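Local coordinates for foldase protein PrsA (Streptococcus pneumoniae, PDB 5TVL) that acts as a membrane-anchored lipoprotein foldase that helps secreted proteins fold outside the cell, and carries a parvulin-type domain that may isomerise peptidyl-prolyl bonds, at the interface of chains A and B and the interface of chains A and C. Numbering follows the deposited sequence. Chains: chain A/B/C, Foldase protein PrsA.

Contact 1: the interface of chains A and B. Residues chain A 256-259; chain B 5-7.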
# COMPACT_ATOMS: atom_id res chain seq x y z
N ALA A 256 -12.15 1.75 -27.36
CA ALA A 256 -11.50 2.29 -28.57
C ALA A 256 -11.57 1.35 -29.78
O ALA A 256 -11.33 1.80 -30.90
CB ALA A 256 -10.05 2.64 -28.26
N ASN A 257 -11.86 0.06 -29.55
CA ASN A 257 -11.91 -0.96 -30.61
C ASN A 257 -10.58 -0.99 -31.36
O ASN A 257 -10.48 -0.58 -32.52
CB ASN A 257 -13.10 -0.75 -31.55
CG ASN A 257 -13.30 -1.92 -32.52
OD1 ASN A 257 -13.34 -3.08 -32.10
ND2 ASN A 257 -13.42 -1.62 -33.81
N ILE A 258 -9.56 -1.48 -30.66
CA ILE A 258 -8.19 -1.48 -31.15
C ILE A 258 -7.92 -2.76 -31.95
O ILE A 258 -8.16 -3.86 -31.46
CB ILE A 258 -7.18 -1.36 -29.98
CG1 ILE A 258 -7.41 -0.05 -29.22
CG2 ILE A 258 -5.74 -1.42 -30.49
CD1 ILE A 258 -6.81 -0.04 -27.83
N LYS A 259 -7.45 -2.60 -33.19
CA LYS A 259 -7.01 -3.72 -34.02
C LYS A 259 -5.48 -3.73 -34.09
O LYS A 259 -4.88 -2.82 -34.67
CB LYS A 259 -7.60 -3.62 -35.43
CG LYS A 259 -9.11 -3.79 -35.47
CD LYS A 259 -9.64 -3.80 -36.90
CE LYS A 259 -11.16 -3.94 -36.91
NZ LYS A 259 -11.71 -4.07 -38.28
N ILE B 5 -0.96 -0.14 -35.04
CA ILE B 5 -2.20 -0.12 -34.25
C ILE B 5 -3.19 0.84 -34.89
O ILE B 5 -2.82 1.94 -35.31
CB ILE B 5 -1.94 0.33 -32.80
CG1 ILE B 5 -0.88 -0.55 -32.11
CG2 ILE B 5 -3.22 0.34 -31.98
CD1 ILE B 5 -1.28 -1.99 -31.88
N SER B 6 -4.46 0.43 -34.96
CA SER B 6 -5.54 1.31 -35.41
C SER B 6 -6.66 1.33 -34.37
O SER B 6 -6.84 0.37 -33.62
CB SER B 6 -6.08 0.87 -36.79
OG SER B 6 -6.79 -0.36 -36.72
N MET B 7 -7.38 2.45 -34.33
CA MET B 7 -8.49 2.65 -33.41
C MET B 7 -9.48 3.65 -34.04
O MET B 7 -9.34 3.97 -35.22
CB MET B 7 -7.96 3.15 -32.06
CG MET B 7 -7.37 4.55 -32.10
SD MET B 7 -6.16 4.82 -30.79
CE MET B 7 -4.73 4.02 -31.51
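An antiparallel beta bridge pairs A:Lys259 with B:Ser6 and joins strand 259-260 of chain A to strand 5-7 of chain B. As part of a two-fold interface it has a twin with the chains exchanged, so two such bridges could fasten chains A and B together in the deposited assembly; the structure alone does not show that this pairing is biological. The evidence for the bridge is a reciprocal pair of backbone hydrogen bonds. A:Lys259 N donates to B:Ser6 O at 3.1 Å, with 157° at the hydrogen. B:Ser6 N returns a longer bond to A:Lys259 O at 3.3 Å, also fairly straight. Both donors stand tilted from the plane of the carbonyl they meet, by about 25°.

Side chains add a little packing. A:Ile258 and B:Ile5 cross obliquely and make an apolar contact through their CG2 methyl branches, 3.4 Å apart. In A:Ile258 this branch lies anti to the backbone N (CG1 at chi1 -61°), which turns it towards chain B. B:Met7 places its CB 3.8 Å from A:Ala256 O, extending the contact to the turn before the strand. The lysine tail runs extended away from the bridge, leaving its base to do the touching: A:Lys259 CB packs against the hydroxyl oxygen of B:Ser6, OG, at 3.6 Å.

Contact 2: the interface of chains A and C. Residues chain A 64, 67; chain C 183, 187, 193-196.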
# COMPACT_ATOMS: atom_id res chain seq x y z
N TYR A 64 15.50 15.82 -8.76
CA TYR A 64 16.69 15.21 -9.35
C TYR A 64 17.86 16.20 -9.51
O TYR A 64 19.01 15.85 -9.25
CB TYR A 64 16.34 14.52 -10.68
CG TYR A 64 15.52 13.26 -10.46
CD1 TYR A 64 16.11 12.10 -9.96
CD2 TYR A 64 14.15 13.23 -10.74
CE1 TYR A 64 15.37 10.95 -9.76
CE2 TYR A 64 13.40 12.08 -10.54
CZ TYR A 64 14.01 10.94 -10.05
OH TYR A 64 13.27 9.80 -9.85
N ASN A 67 21.03 15.53 -11.98
CA ASN A 67 20.80 14.11 -12.29
C ASN A 67 19.68 13.87 -13.31
O ASN A 67 19.62 12.80 -13.90
CB ASN A 67 20.45 13.31 -11.02
CG ASN A 67 21.62 13.15 -10.08
OD1 ASN A 67 21.73 13.86 -9.08
ND2 ASN A 67 22.49 12.19 -10.38
N ALA C 183 18.40 7.85 -9.38
CA ALA C 183 19.63 8.65 -9.50
C ALA C 183 20.88 7.78 -9.42
O ALA C 183 21.83 8.02 -10.16
CB ALA C 183 19.67 9.74 -8.44
N LEU C 187 24.04 6.72 -12.40
CA LEU C 187 25.44 7.12 -12.20
C LEU C 187 26.41 6.13 -12.85
O LEU C 187 26.06 4.98 -13.13
CB LEU C 187 25.79 7.25 -10.71
CG LEU C 187 25.20 8.42 -9.91
CD1 LEU C 187 25.41 8.19 -8.42
CD2 LEU C 187 25.79 9.75 -10.34
N SER C 193 26.42 11.92 -7.19
CA SER C 193 25.20 12.58 -7.67
C SER C 193 25.12 14.03 -7.21
O SER C 193 25.83 14.45 -6.30
CB SER C 193 23.95 11.84 -7.19
OG SER C 193 23.71 12.07 -5.81
N ASP C 194 24.21 14.78 -7.83
CA ASP C 194 23.77 16.07 -7.30
C ASP C 194 22.89 15.80 -6.07
O ASP C 194 22.57 14.64 -5.77
CB ASP C 194 22.98 16.83 -8.39
CG ASP C 194 22.89 18.33 -8.15
OD1 ASP C 194 23.43 18.84 -7.14
OD2 ASP C 194 22.26 19.01 -8.99
N VAL C 195 22.50 16.85 -5.35
CA VAL C 195 21.55 16.72 -4.24
C VAL C 195 20.21 16.19 -4.78
O VAL C 195 19.61 16.82 -5.65
CB VAL C 195 21.34 18.06 -3.50
CG1 VAL C 195 20.22 17.96 -2.47
CG2 VAL C 195 22.64 18.52 -2.83
N ILE C 196 19.78 15.03 -4.29
CA ILE C 196 18.46 14.46 -4.60
C ILE C 196 17.51 14.74 -3.44
O ILE C 196 17.86 14.51 -2.28
CB ILE C 196 18.52 12.93 -4.87
CG1 ILE C 196 19.28 12.64 -6.18
CG2 ILE C 196 17.12 12.32 -4.93
CD1 ILE C 196 20.60 11.94 -5.96
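A:Asn67 meets the chain C segment 193-196 with its side-chain amide, and accounts for 66 Å² of the 120 Å² hidden in this patch. It belongs to the short 3-10 helix 65-67, directly after helix 50-64. Its CG lies anti to the carbonyl carbon (chi1 -71°), carrying the amide against a surface made by C:Ser193, C:Asp194, C:Ile196, C:Ala183 and, at the margin, C:Leu187.

The polar partner is at the amide oxygen: A:Asn67 OD1 receives the backbone N-H of C:Asp194, with C:Asp194 N 2.9 Å away, but the bend of 128° at the hydrogen makes this a weak bond. C:Ser193 CB sits ahead of the amide's outer end, equally near oxygen and nitrogen, at 3.5 Å from A:Asn67 ND2. The two faces are covered by different residues. The methyl C:Ile196 CD1 lies over one face, 3.8 Å from A:Asn67 OD1, and C:Ala183 CB approaches over that same face, 4.2 Å from A:Asn67 ND2. The backbone N and CB of C:Asp194 lie towards the opposite face. The side chains of A:Asn67 and C:Asp194 meet at a slant, with amide and carboxylate planes 35° apart.

Internal bonds shape the receiving loop. The hydroxyl C:Ser193 OG donates to C:Asp194 O at 2.8 Å. C:Val195 N reaches the carboxylate oxygen C:Asp194 OD1, also at 2.8 Å, coming from above the carboxylate plane. These bonds would hold the turn that presents C:Asp194 N to chain A. A:Tyr64 contributes chiefly backbone, its O lying 4.2 Å from C:Asp194 CB.

By docking a helix-end asparagine on a loop within the parvulin-type (PpiC) isomerase region, this patch and its twin connect chains A and C in the deposited assembly, possibly a crystal arrangement.

Contact 1 and contact 2 lie about 40 Å apart, measured between the centres of their C-alpha atoms, and share no residue or secondary-structure element. Contact 1 uses strands 5-7 and 259-260, near the two ends of the modelled chain, whereas contact 2 uses the helical stretch 50-67 and the isomerase-region segment 183-196. Chain A can therefore engage chains B and C at once through separate surfaces. Two separate two-fold interfaces could together build the four-chain deposited assembly. That geometry alone does not establish that the tetramer forms at the cell membrane.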